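Local coordinates for phosphodiesterase (Pseudomonas aeruginosa, PDB 4G75), which is a colicin M-like bacteriocin that binds magnesium and probably kills related bacteria by hydrolysing lipid II, the lipid-linked precursor of peptidoglycan, at residues K56-L61 / W87-L92; Y151-G156 / Q267-T272; G43-A48 / Y73-L78; T8-G13 / D105-M110. One frame throughout, in Å; residues are numbered along the deposited sequence.

Contact 1 (K56-L61 / W87-L92)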
loop_
_atom_site.group_PDB
_atom_site.type_symbol
_atom_site.label_atom_id
_atom_site.label_comp_id
_atom_site.label_asym_id
_atom_site.label_seq_id
_atom_site.Cartn_x
_atom_site.Cartn_y
_atom_site.Cartn_z
ATOM N N LYS A 56 -8.861 9.250 -4.889
ATOM C CA LYS A 56 -9.596 10.460 -5.231
ATOM C C LYS A 56 -8.808 11.760 -5.017
ATOM O O LYS A 56 -8.752 12.597 -5.914
ATOM C CB LYS A 56 -10.958 10.485 -4.533
ATOM C CG LYS A 56 -11.938 9.461 -5.098
ATOM C CD LYS A 56 -13.202 9.397 -4.247
ATOM C CE LYS A 56 -14.176 8.354 -4.774
ATOM N NZ LYS A 56 -15.444 8.378 -4.011
ATOM N N PRO A 57 -8.167 11.924 -3.851
ATOM C CA PRO A 57 -7.402 13.167 -3.674
ATOM C C PRO A 57 -6.299 13.335 -4.719
ATOM O O PRO A 57 -6.106 14.441 -5.219
ATOM C CB PRO A 57 -6.780 13.025 -2.279
ATOM C CG PRO A 57 -7.489 11.886 -1.625
ATOM C CD PRO A 57 -8.109 11.040 -2.672
ATOM N N LEU A 58 -5.583 12.258 -5.044
ATOM C CA LEU A 58 -4.513 12.345 -6.026
ATOM C C LEU A 58 -5.060 12.574 -7.428
ATOM O O LEU A 58 -4.509 13.359 -8.194
ATOM C CB LEU A 58 -3.633 11.095 -5.993
ATOM C CG LEU A 58 -2.736 10.945 -4.766
ATOM C CD1 LEU A 58 -1.984 9.620 -4.853
ATOM C CD2 LEU A 58 -1.757 12.103 -4.678
ATOM N N LEU A 59 -6.161 11.903 -7.751
ATOM C CA LEU A 59 -6.769 12.056 -9.065
ATOM C C LEU A 59 -7.280 13.476 -9.278
ATOM O O LEU A 59 -7.174 14.028 -10.373
ATOM C CB LEU A 59 -7.896 11.042 -9.259
ATOM C CG LEU A 59 -7.423 9.621 -9.578
ATOM C CD1 LEU A 59 -8.587 8.657 -9.494
ATOM C CD2 LEU A 59 -6.757 9.561 -10.945
ATOM N N ALA A 60 -7.828 14.072 -8.229
ATOM C CA ALA A 60 -8.340 15.429 -8.344
ATOM C C ALA A 60 -7.203 16.396 -8.662
ATOM O O ALA A 60 -7.355 17.291 -9.491
ATOM C CB ALA A 60 -9.065 15.838 -7.070
ATOM N N LEU A 61 -6.066 16.212 -8.002
ATOM C CA LEU A 61 -4.903 17.047 -8.255
ATOM C C LEU A 61 -4.423 16.854 -9.687
ATOM O O LEU A 61 -4.233 17.824 -10.422
ATOM C CB LEU A 61 -3.770 16.709 -7.279
ATOM C CG LEU A 61 -4.107 17.013 -5.819
ATOM C CD1 LEU A 61 -2.992 16.561 -4.893
ATOM C CD2 LEU A 61 -4.391 18.501 -5.642
ATOM N N TRP A 87 4.177 17.101 -3.530
ATOM C CA TRP A 87 4.413 17.005 -2.090
ATOM C C TRP A 87 3.682 15.838 -1.415
ATOM O O TRP A 87 4.209 15.257 -0.481
ATOM C CB TRP A 87 4.107 18.331 -1.372
ATOM C CG TRP A 87 5.232 19.327 -1.446
ATOM C CD1 TRP A 87 5.178 20.584 -1.972
ATOM C CD2 TRP A 87 6.575 19.145 -0.978
ATOM N NE1 TRP A 87 6.404 21.199 -1.857
ATOM C CE2 TRP A 87 7.278 20.336 -1.251
ATOM C CE3 TRP A 87 7.251 18.091 -0.355
ATOM C CZ2 TRP A 87 8.621 20.504 -0.921
ATOM C CZ3 TRP A 87 8.589 18.261 -0.024
ATOM C CH2 TRP A 87 9.259 19.457 -0.314
ATOM N N ASP A 88 2.481 15.503 -1.879
ATOM C CA ASP A 88 1.766 14.345 -1.345
ATOM C C ASP A 88 2.527 13.062 -1.700
ATOM O O ASP A 88 2.609 12.130 -0.898
ATOM C CB ASP A 88 0.333 14.268 -1.887
ATOM C CG ASP A 88 -0.658 15.116 -1.095
ATOM O OD1 ASP A 88 -0.239 15.957 -0.256
ATOM O OD2 ASP A 88 -1.876 14.940 -1.328
ATOM N N ILE A 89 3.083 13.016 -2.909
ATOM C CA ILE A 89 3.880 11.861 -3.318
ATOM C C ILE A 89 5.116 11.733 -2.420
ATOM O O ILE A 89 5.563 10.632 -2.107
ATOM C CB ILE A 89 4.255 11.933 -4.817
ATOM C CG1 ILE A 89 3.005 11.741 -5.681
ATOM C CG2 ILE A 89 5.311 10.881 -5.184
ATOM C CD1 ILE A 89 2.268 10.448 -5.422
ATOM N N PHE A 90 5.640 12.864 -1.967
ATOM C CA PHE A 90 6.742 12.858 -1.008
ATOM C C PHE A 90 6.279 12.410 0.379
ATOM O O PHE A 90 6.936 11.603 1.023
ATOM C CB PHE A 90 7.371 14.257 -0.932
ATOM C CG PHE A 90 8.587 14.349 -0.038
ATOM C CD1 PHE A 90 9.824 13.890 -0.469
ATOM C CD2 PHE A 90 8.503 14.946 1.214
ATOM C CE1 PHE A 90 10.953 14.002 0.344
ATOM C CE2 PHE A 90 9.626 15.062 2.028
ATOM C CZ PHE A 90 10.852 14.582 1.595
ATOM N N ASP A 91 5.145 12.936 0.832
ATOM C CA ASP A 91 4.700 12.750 2.212
ATOM C C ASP A 91 4.116 11.374 2.499
ATOM O O ASP A 91 4.360 10.800 3.565
ATOM C CB ASP A 91 3.661 13.807 2.590
ATOM C CG ASP A 91 4.272 15.177 2.805
ATOM O OD1 ASP A 91 5.504 15.255 2.998
ATOM O OD2 ASP A 91 3.514 16.169 2.783
ATOM N N LEU A 92 3.332 10.859 1.558
ATOM C CA LEU A 92 2.635 9.596 1.770
ATOM C C LEU A 92 3.541 8.405 2.145
ATOM O O LEU A 92 3.227 7.661 3.073
ATOM C CB LEU A 92 1.712 9.275 0.586
ATOM C CG LEU A 92 0.417 10.104 0.570
ATOM C CD1 LEU A 92 -0.202 10.130 -0.823
ATOM C CD2 LEU A 92 -0.587 9.597 1.615
#
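L58 carries the apolar part of this contact, meeting I89 and L92 with one methyl and D88 with the other. With CG anti to the carbonyl carbon (chi1 -71°) and the second torsion extended (chi2 177°), CD1 is sent outward from the backbone. It touches CD1 of I89 at 4.4 Å and, at the same separation, 4.4 Å, CD1 of L92, so that one leucine methyl serves two residues three positions apart on the facing helix. The other branch, CD2, lies against CB of D88 at 4.1 Å, the leucine and aspartate side chains crossing obliquely.

The two segments belong to helices 55-65 and 81-102, which run roughly antiparallel, their segment axes 156° apart in direction and 11.7 Å apart at closest approach. At that spacing the contact is made by side chains alone, with no hydrogen bond across it. The pair belongs to an all-helical part of the protein that probably corresponds to the central, receptor-binding domain of colicin M.

The polar element is D88. Its OD2 comes within 4.1 Å of L61 CD1, which lies across it at about a right angle and shields it on that flank without offering a bond. The carboxylate is buried, and helix 34-49 supplies partners for OD2: a salt bridge from R45 and a hydrogen bond with the hydroxyl of Y49, an environment that would be expected to keep the acid ionised.

Contact 2 (Y151-G156 / Q267-T272)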
loop_
_atom_site.group_PDB
_atom_site.type_symbol
_atom_site.label_atom_id
_atom_site.label_comp_id
_atom_site.label_asym_id
_atom_site.label_seq_id
_atom_site.Cartn_x
_atom_site.Cartn_y
_atom_site.Cartn_z
ATOM N N TYR A 151 6.811 3.817 -6.939
ATOM C CA TYR A 151 6.811 3.577 -8.377
ATOM C C TYR A 151 7.282 4.841 -9.110
ATOM O O TYR A 151 8.105 4.784 -10.035
ATOM C CB TYR A 151 5.391 3.183 -8.793
ATOM C CG TYR A 151 5.155 2.963 -10.264
ATOM C CD1 TYR A 151 5.890 2.018 -10.980
ATOM C CD2 TYR A 151 4.156 3.659 -10.931
ATOM C CE1 TYR A 151 5.653 1.807 -12.331
ATOM C CE2 TYR A 151 3.910 3.451 -12.280
ATOM C CZ TYR A 151 4.659 2.528 -12.971
ATOM O OH TYR A 151 4.410 2.320 -14.309
ATOM N N LEU A 152 6.782 5.991 -8.663
ATOM C CA LEU A 152 7.101 7.264 -9.308
ATOM C C LEU A 152 8.514 7.771 -9.034
ATOM O O LEU A 152 9.124 8.405 -9.897
ATOM C CB LEU A 152 6.101 8.351 -8.884
ATOM C CG LEU A 152 4.619 8.078 -9.141
ATOM C CD1 LEU A 152 3.802 9.351 -8.921
ATOM C CD2 LEU A 152 4.388 7.531 -10.534
ATOM N N THR A 153 9.037 7.494 -7.841
ATOM C CA THR A 153 10.251 8.164 -7.385
ATOM C C THR A 153 11.322 7.269 -6.759
ATOM O O THR A 153 12.417 7.742 -6.450
ATOM C CB THR A 153 9.911 9.275 -6.356
ATOM O OG1 THR A 153 9.264 8.685 -5.219
ATOM C CG2 THR A 153 8.993 10.322 -6.976
ATOM N N GLY A 154 11.014 5.993 -6.552
ATOM C CA GLY A 154 11.945 5.096 -5.880
ATOM C C GLY A 154 13.082 4.577 -6.749
ATOM O O GLY A 154 14.023 3.965 -6.249
ATOM N N LYS A 155 12.996 4.824 -8.051
ATOM C CA LYS A 155 14.066 4.453 -8.985
ATOM C C LYS A 155 14.454 2.978 -8.894
ATOM O O LYS A 155 15.639 2.638 -8.916
ATOM C CB LYS A 155 15.298 5.334 -8.773
ATOM C CG LYS A 155 15.048 6.800 -9.086
ATOM C CD LYS A 155 16.353 7.598 -9.101
ATOM C CE LYS A 155 16.165 8.937 -9.790
ATOM N NZ LYS A 155 17.363 9.805 -9.661
ATOM N N GLY A 156 13.455 2.112 -8.776
ATOM C CA GLY A 156 13.676 0.685 -8.918
ATOM C C GLY A 156 14.051 -0.045 -7.639
ATOM O O GLY A 156 14.168 -1.268 -7.637
ATOM N N GLN A 267 5.113 11.049 -17.875
ATOM C CA GLN A 267 5.421 12.267 -18.612
ATOM C C GLN A 267 6.075 13.280 -17.687
ATOM O O GLN A 267 6.937 14.052 -18.105
ATOM C CB GLN A 267 4.144 12.901 -19.169
ATOM C CG GLN A 267 3.161 11.940 -19.797
ATOM C CD GLN A 267 3.245 11.927 -21.298
ATOM O OE1 GLN A 267 4.120 11.286 -21.878
ATOM N NE2 GLN A 267 2.326 12.635 -21.942
ATOM N N LYS A 268 5.654 13.265 -16.425
ATOM C CA LYS A 268 6.067 14.283 -15.470
ATOM C C LYS A 268 6.999 13.739 -14.398
ATOM O O LYS A 268 7.883 14.446 -13.915
ATOM C CB LYS A 268 4.838 14.944 -14.846
ATOM C CG LYS A 268 3.910 15.555 -15.887
ATOM C CD LYS A 268 2.938 16.542 -15.277
ATOM C CE LYS A 268 2.361 17.474 -16.339
ATOM N NZ LYS A 268 3.406 18.344 -16.962
ATOM N N PHE A 269 6.802 12.478 -14.032
ATOM C CA PHE A 269 7.694 11.807 -13.107
ATOM C C PHE A 269 8.585 10.903 -13.944
ATOM O O PHE A 269 8.316 9.719 -14.107
ATOM C CB PHE A 269 6.891 11.006 -12.076
ATOM C CG PHE A 269 6.294 11.853 -10.983
ATOM C CD1 PHE A 269 6.914 11.953 -9.748
ATOM C CD2 PHE A 269 5.115 12.553 -11.195
ATOM C CE1 PHE A 269 6.367 12.735 -8.737
ATOM C CE2 PHE A 269 4.565 13.342 -10.191
ATOM C CZ PHE A 269 5.187 13.426 -8.960
ATOM N N LYS A 270 9.639 11.497 -14.498
ATOM C CA LYS A 270 10.438 10.854 -15.533
ATOM C C LYS A 270 11.243 9.651 -15.048
ATOM O O LYS A 270 11.789 8.902 -15.856
ATOM C CB LYS A 270 11.357 11.882 -16.194
ATOM C CG LYS A 270 10.606 13.016 -16.880
ATOM C CD LYS A 270 11.530 13.814 -17.786
ATOM C CE LYS A 270 10.755 14.780 -18.667
ATOM N NZ LYS A 270 11.671 15.582 -19.532
ATOM N N ASP A 271 11.318 9.462 -13.736
ATOM C CA ASP A 271 12.039 8.314 -13.187
ATOM C C ASP A 271 11.133 7.131 -12.860
ATOM O O ASP A 271 11.600 6.125 -12.341
ATOM C CB ASP A 271 12.822 8.728 -11.940
ATOM C CG ASP A 271 13.856 9.792 -12.236
ATOM O OD1 ASP A 271 14.614 9.626 -13.213
ATOM O OD2 ASP A 271 13.907 10.791 -11.489
ATOM N N THR A 272 9.842 7.253 -13.164
ATOM C CA THR A 272 8.889 6.181 -12.881
ATOM C C THR A 272 9.358 4.852 -13.454
ATOM O O THR A 272 9.706 4.764 -14.629
ATOM C CB THR A 272 7.501 6.489 -13.462
ATOM O OG1 THR A 272 6.975 7.672 -12.847
ATOM C CG2 THR A 272 6.545 5.323 -13.215
HETATM O O HOH W 1 10.949 5.639 -9.766
HETATM O O HOH W 2 15.944 12.269 -10.623
#
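Y151 and T272 meet because each sends a group anti to its own backbone N: the tyrosine through CG (chi1 177°), and the threonine through CG2, its hydroxyl being turned beside the N (chi1 -62°). The threonine methyl thereby lies over one face of the tyrosine ring in a CH-pi contact, CG2 standing 3.5 Å from the Y151 ring centroid and 17° off the normal, displaced toward the CE2 and CZ rim. A second contact of this kind runs the other way across the interface, with L152 CD1 over the centre of the F269 ring, 4.0 Å from its centroid, while T153 CG2 meets the edge of that ring at CD1, 3.8 Å away.

The loop keeps its shape through a type I turn from F269 to T272, in which F269 O accepts from both T272 N and T272 OG1, the latter at 2.8 Å. Waters do the polar joining. K155, whose positive phi turns the chain after the helix, donates its N-H to one water, N to oxygen 2.8 Å, and that water also lies close to Y151 O and D271 O. A second water links K155 NZ (3.0 Å) to D271 OD2 (2.7 Å), charges that stay short of a direct salt bridge.

F269 and L152 also pack on I89 of helix 81-102, F269 on W65 of helix 55-65, and the loop leads onward into strand 275-278, which pairs in parallel with strand 159-160.

Contact 3 (G43-A48 / Y73-L78). With EDO (1,2-ethanediol), chain I.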
loop_
_atom_site.group_PDB
_atom_site.type_symbol
_atom_site.label_atom_id
_atom_site.label_comp_id
_atom_site.label_asym_id
_atom_site.label_seq_id
_atom_site.Cartn_x
_atom_site.Cartn_y
_atom_site.Cartn_z
ATOM N N GLY A 43 -5.353 19.573 4.495
ATOM C CA GLY A 43 -6.272 19.108 5.522
ATOM C C GLY A 43 -7.318 18.129 5.016
ATOM O O GLY A 43 -7.451 17.024 5.549
ATOM N N GLN A 44 -8.065 18.515 3.985
ATOM C CA GLN A 44 -9.113 17.635 3.482
ATOM C C GLN A 44 -8.542 16.390 2.802
ATOM O O GLN A 44 -9.126 15.306 2.892
ATOM C CB GLN A 44 -10.072 18.371 2.544
ATOM C CG GLN A 44 -11.376 17.616 2.332
ATOM C CD GLN A 44 -12.088 17.300 3.645
ATOM O OE1 GLN A 44 -11.948 18.025 4.635
ATOM N NE2 GLN A 44 -12.861 16.222 3.654
ATOM N N ARG A 45 -7.405 16.530 2.129
ATOM C CA ARG A 45 -6.780 15.351 1.550
ATOM C C ARG A 45 -6.352 14.391 2.655
ATOM O O ARG A 45 -6.557 13.187 2.551
ATOM C CB ARG A 45 -5.600 15.718 0.645
ATOM C CG ARG A 45 -5.984 16.547 -0.585
ATOM C CD ARG A 45 -4.908 16.444 -1.677
ATOM N NE ARG A 45 -3.606 16.882 -1.187
ATOM C CZ ARG A 45 -3.208 18.151 -1.154
ATOM N NH1 ARG A 45 -4.010 19.112 -1.596
ATOM N NH2 ARG A 45 -2.012 18.461 -0.675
ATOM N N ASP A 46 -5.768 14.925 3.722
ATOM C CA ASP A 46 -5.334 14.083 4.835
ATOM C C ASP A 46 -6.502 13.336 5.471
ATOM O O ASP A 46 -6.361 12.185 5.891
ATOM C CB ASP A 46 -4.618 14.921 5.901
ATOM C CG ASP A 46 -3.238 15.362 5.469
ATOM O OD1 ASP A 46 -2.729 14.851 4.443
ATOM O OD2 ASP A 46 -2.656 16.218 6.170
ATOM N N VAL A 47 -7.652 13.997 5.555
ATOM C CA VAL A 47 -8.848 13.359 6.094
ATOM C C VAL A 47 -9.170 12.106 5.287
ATOM O O VAL A 47 -9.522 11.063 5.842
ATOM C CB VAL A 47 -10.054 14.325 6.090
ATOM C CG1 VAL A 47 -11.365 13.552 6.291
ATOM C CG2 VAL A 47 -9.884 15.381 7.179
ATOM N N ALA A 48 -9.056 12.216 3.971
ATOM C CA ALA A 48 -9.273 11.068 3.107
ATOM C C ALA A 48 -8.189 10.022 3.325
ATOM O O ALA A 48 -8.490 8.844 3.490
ATOM C CB ALA A 48 -9.321 11.499 1.640
ATOM N N TYR A 73 -13.845 15.258 -7.574
ATOM C CA TYR A 73 -14.260 14.525 -6.380
ATOM C C TYR A 73 -14.546 15.425 -5.177
ATOM O O TYR A 73 -14.343 15.031 -4.026
ATOM C CB TYR A 73 -13.218 13.452 -6.018
ATOM C CG TYR A 73 -13.078 12.368 -7.060
ATOM C CD1 TYR A 73 -14.100 11.451 -7.281
ATOM C CD2 TYR A 73 -11.922 12.254 -7.820
ATOM C CE1 TYR A 73 -13.975 10.462 -8.233
ATOM C CE2 TYR A 73 -11.790 11.267 -8.777
ATOM C CZ TYR A 73 -12.815 10.373 -8.975
ATOM O OH TYR A 73 -12.687 9.389 -9.930
ATOM N N GLY A 74 -15.022 16.635 -5.446
ATOM C CA GLY A 74 -15.401 17.548 -4.384
ATOM C C GLY A 74 -14.267 18.392 -3.834
ATOM O O GLY A 74 -14.487 19.264 -2.994
ATOM N N TYR A 75 -13.050 18.141 -4.299
ATOM C CA TYR A 75 -11.910 18.948 -3.873
ATOM C C TYR A 75 -11.883 20.302 -4.587
ATOM O O TYR A 75 -12.244 20.411 -5.759
ATOM C CB TYR A 75 -10.592 18.191 -4.075
ATOM C CG TYR A 75 -10.472 16.999 -3.160
ATOM C CD1 TYR A 75 -10.019 17.150 -1.857
ATOM C CD2 TYR A 75 -10.850 15.727 -3.583
ATOM C CE1 TYR A 75 -9.933 16.073 -0.999
ATOM C CE2 TYR A 75 -10.773 14.635 -2.727
ATOM C CZ TYR A 75 -10.305 14.817 -1.437
ATOM O OH TYR A 75 -10.216 13.753 -0.567
ATOM N N PRO A 76 -11.451 21.344 -3.869
ATOM C CA PRO A 76 -11.322 22.687 -4.449
ATOM C C PRO A 76 -10.220 22.743 -5.496
ATOM O O PRO A 76 -9.167 22.127 -5.319
ATOM C CB PRO A 76 -10.928 23.552 -3.242
ATOM C CG PRO A 76 -11.337 22.760 -2.042
ATOM C CD PRO A 76 -11.119 21.329 -2.437
ATOM N N SER A 77 -10.454 23.470 -6.584
ATOM C CA SER A 77 -9.385 23.727 -7.539
ATOM C C SER A 77 -8.312 24.591 -6.874
ATOM O O SER A 77 -8.620 25.504 -6.106
ATOM C CB SER A 77 -9.925 24.404 -8.804
ATOM O OG SER A 77 -10.327 25.730 -8.535
ATOM N N LEU A 78 -7.053 24.296 -7.178
ATOM C CA LEU A 78 -5.918 24.926 -6.513
ATOM C C LEU A 78 -5.078 25.775 -7.452
ATOM O O LEU A 78 -5.057 25.556 -8.663
ATOM C CB LEU A 78 -5.007 23.861 -5.886
ATOM C CG LEU A 78 -5.659 22.915 -4.872
ATOM C CD1 LEU A 78 -4.619 21.950 -4.305
ATOM C CD2 LEU A 78 -6.354 23.678 -3.752
HETATM C C1 EDO I . -13.582 18.942 8.467
HETATM O O1 EDO I . -12.719 19.691 9.334
HETATM C C2 EDO I . -12.767 17.856 7.774
HETATM O O2 EDO I . -13.569 17.154 6.817
HETATM O O HOH W 3 -11.805 14.312 2.197
#
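In the helical part of the protein, the loop between helices 55-65 and 81-102 is laid against helix 34-49 by Y75, which meets Q44, R45 and A48. The tyrosine CE1 stands 3.9 Å from Q44 CG and 4.0 Å from R45 CG, while its OH reaches beyond them to A48 CB at 3.3 Å. The side chains of Q44 and Y75 cross at about a right angle.

A water ties the polar groups together: it donates to Q44 O at 2.9 Å and lies 3.2 Å from Y75 OH in a hydrogen bond of undecided direction, with Q44 NE2 giving it a weak bond. The outer end of Q44 also accepts, through OE1, from an ethanediol probably left by the crystallisation liquor.

R45 bends at its third torsion (chi3 -58°), which places NE for the buried D88. NH1 of the same guanidinium touches L78 CD1 at 4.0 Å, and S41 and E84 bind its two terminal nitrogens. The leucine methyl thus meets, obliquely, a group held by other partners. An interhelical loop is here fitted to a helical bundle by one tyrosine side chain set against positions i, i+1 and i+4 of a helix, its hydroxyl reaching the last.

Contact 4 (T8-G13 / D105-M110)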
loop_
_atom_site.group_PDB
_atom_site.type_symbol
_atom_site.label_atom_id
_atom_site.label_comp_id
_atom_site.label_asym_id
_atom_site.label_seq_id
_atom_site.Cartn_x
_atom_site.Cartn_y
_atom_site.Cartn_z
ATOM N N THR A 8 -9.823 -0.771 10.375
ATOM C CA THR A 8 -10.742 0.076 11.132
ATOM C C THR A 8 -10.867 1.469 10.520
ATOM O O THR A 8 -9.913 1.992 9.948
ATOM C CB THR A 8 -10.289 0.211 12.589
ATOM O OG1 THR A 8 -9.013 0.861 12.635
ATOM C CG2 THR A 8 -10.170 -1.156 13.226
ATOM N N THR A 9 -12.050 2.062 10.634
ATOM C CA THR A 9 -12.261 3.433 10.178
ATOM C C THR A 9 -12.115 4.372 11.363
ATOM O O THR A 9 -12.660 4.102 12.424
ATOM C CB THR A 9 -13.672 3.617 9.599
ATOM O OG1 THR A 9 -13.839 2.766 8.458
ATOM C CG2 THR A 9 -13.891 5.059 9.181
ATOM N N ILE A 10 -11.386 5.473 11.190
ATOM C CA ILE A 10 -11.272 6.452 12.263
ATOM C C ILE A 10 -12.030 7.729 11.943
ATOM O O ILE A 10 -12.398 7.975 10.797
ATOM C CB ILE A 10 -9.805 6.787 12.610
ATOM C CG1 ILE A 10 -9.118 7.527 11.462
ATOM C CG2 ILE A 10 -9.036 5.518 12.980
ATOM C CD1 ILE A 10 -7.804 8.154 11.874
ATOM N N VAL A 11 -12.265 8.526 12.978
ATOM C CA VAL A 11 -12.939 9.808 12.845
ATOM C C VAL A 11 -11.903 10.918 12.760
ATOM O O VAL A 11 -11.115 11.108 13.684
ATOM C CB VAL A 11 -13.857 10.079 14.052
ATOM C CG1 VAL A 11 -14.427 11.497 13.974
ATOM C CG2 VAL A 11 -14.965 9.041 14.114
ATOM N N ALA A 12 -11.898 11.658 11.659
ATOM C CA ALA A 12 -10.908 12.711 11.499
ATOM C C ALA A 12 -11.460 13.946 10.798
ATOM O O ALA A 12 -12.385 13.862 9.991
ATOM C CB ALA A 12 -9.690 12.184 10.748
ATOM N N GLY A 13 -10.868 15.091 11.114
ATOM C CA GLY A 13 -11.239 16.349 10.493
ATOM C C GLY A 13 -10.010 17.164 10.142
ATOM O O GLY A 13 -8.902 16.835 10.560
ATOM N N ASP A 105 0.125 6.158 15.273
ATOM C CA ASP A 105 -1.258 6.110 14.822
ATOM C C ASP A 105 -1.328 6.927 13.533
ATOM O O ASP A 105 -0.386 7.632 13.199
ATOM C CB ASP A 105 -2.193 6.704 15.873
ATOM C CG ASP A 105 -1.917 8.182 16.128
ATOM O OD1 ASP A 105 -1.017 8.494 16.936
ATOM O OD2 ASP A 105 -2.604 9.028 15.526
ATOM N N ARG A 106 -2.445 6.850 12.824
ATOM C CA ARG A 106 -2.519 7.412 11.478
ATOM C C ARG A 106 -2.282 8.908 11.451
ATOM O O ARG A 106 -1.491 9.417 10.647
ATOM C CB ARG A 106 -3.873 7.090 10.848
ATOM C CG ARG A 106 -4.056 5.601 10.618
ATOM C CD ARG A 106 -5.484 5.265 10.247
ATOM N NE ARG A 106 -5.723 3.821 10.280
ATOM C CZ ARG A 106 -6.899 3.260 10.027
ATOM N NH1 ARG A 106 -7.935 4.022 9.701
ATOM N NH2 ARG A 106 -7.046 1.941 10.101
ATOM N N ILE A 107 -2.979 9.617 12.330
ATOM C CA ILE A 107 -2.888 11.067 12.359
ATOM C C ILE A 107 -1.483 11.512 12.749
ATOM O O ILE A 107 -0.888 12.368 12.089
ATOM C CB ILE A 107 -3.974 11.671 13.274
ATOM C CG1 ILE A 107 -5.356 11.403 12.665
ATOM C CG2 ILE A 107 -3.735 13.169 13.484
ATOM C CD1 ILE A 107 -6.520 11.726 13.574
ATOM N N THR A 108 -0.935 10.912 13.799
ATOM C CA THR A 108 0.427 11.246 14.210
ATOM C C THR A 108 1.424 10.967 13.084
ATOM O O THR A 108 2.338 11.747 12.841
ATOM C CB THR A 108 0.851 10.474 15.468
ATOM O OG1 THR A 108 -0.008 10.830 16.560
ATOM C CG2 THR A 108 2.290 10.796 15.836
ATOM N N ALA A 109 1.247 9.840 12.409
ATOM C CA ALA A 109 2.145 9.460 11.332
ATOM C C ALA A 109 2.158 10.529 10.242
ATOM O O ALA A 109 3.215 10.894 9.745
ATOM C CB ALA A 109 1.738 8.106 10.760
HETATM N N MSE A 110 0.983 11.038 9.885
HETATM C CA MSE A 110 0.897 12.052 8.841
HETATM C C MSE A 110 1.447 13.396 9.314
HETATM O O MSE A 110 2.158 14.067 8.578
HETATM C CB MSE A 110 -0.534 12.220 8.343
HETATM C CG MSE A 110 -0.672 13.297 7.282
HETATM SE SE MSE A 110 0.304 12.845 5.642
HETATM C CE MSE A 110 -1.075 11.677 4.890
#
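R106 crosses from the first turn of helix 106-113 to T8 and I10 of the N-terminal loop. Near its root, CB and then CD run past I10 CD1, the latter at 4.0 Å, the two side chains sliding by each other in opposite directions. The chain is extended from CG to NE (chi3 -169°), and NE has its partner outside the two segments, in a salt bridge with D4 nearer the N-terminus. At the tip, NH1 and NH2 grip one atom end-on: T8 O, 2.8 Å from NH1 and 2.9 Å from NH2. That oxygen lies close to the guanidinium plane, yet sharing it between two donors bends both bonds, the NH1 one to 141° at the hydrogen. NH1 also touches I10 CG2 at 3.8 Å and gives a weak bond to V50 O.

The helix that presents R106 opens with a classic N-cap. D105 precedes the first turn, and its OD2 accepts from T108 N at 3.1 Å from above the carboxylate plane, while OD1 takes the T108 hydroxyl.

Beyond the arginine the contact is apolar. I10 CD1 meets I107 CG1 at 4.1 Å, and further along A12 CB touches I107 CD1 at 4.3 Å. In colicins this N-terminal part generally serves translocation, and here it probably does likewise; beside R106 its backbone is held by I10 N bonding to N51.

How the contacts relate
Contacts 1, 3 and 4 lie within the first 110 residues. Contact 4 joins the N-terminal loop to helix 106-113 and encloses the other two in sequence, while contacts 1 and 3 interleave, their centres about 10 Å apart. D88 of contact 1 and R45 of contact 3 join these directly by a salt bridge. M110 links contact 4 to L92 of contact 1 and to D46 of contact 3. Contact 2 comes later in the chain, about 24 Å from contact 3 and about 28 Å from contact 4 between centres, yet I89 of contact 1 packs on its L152, T153 and F269. Helix 81-102 thus connects the helical region to the Colicin M family segment that carries the magnesium site.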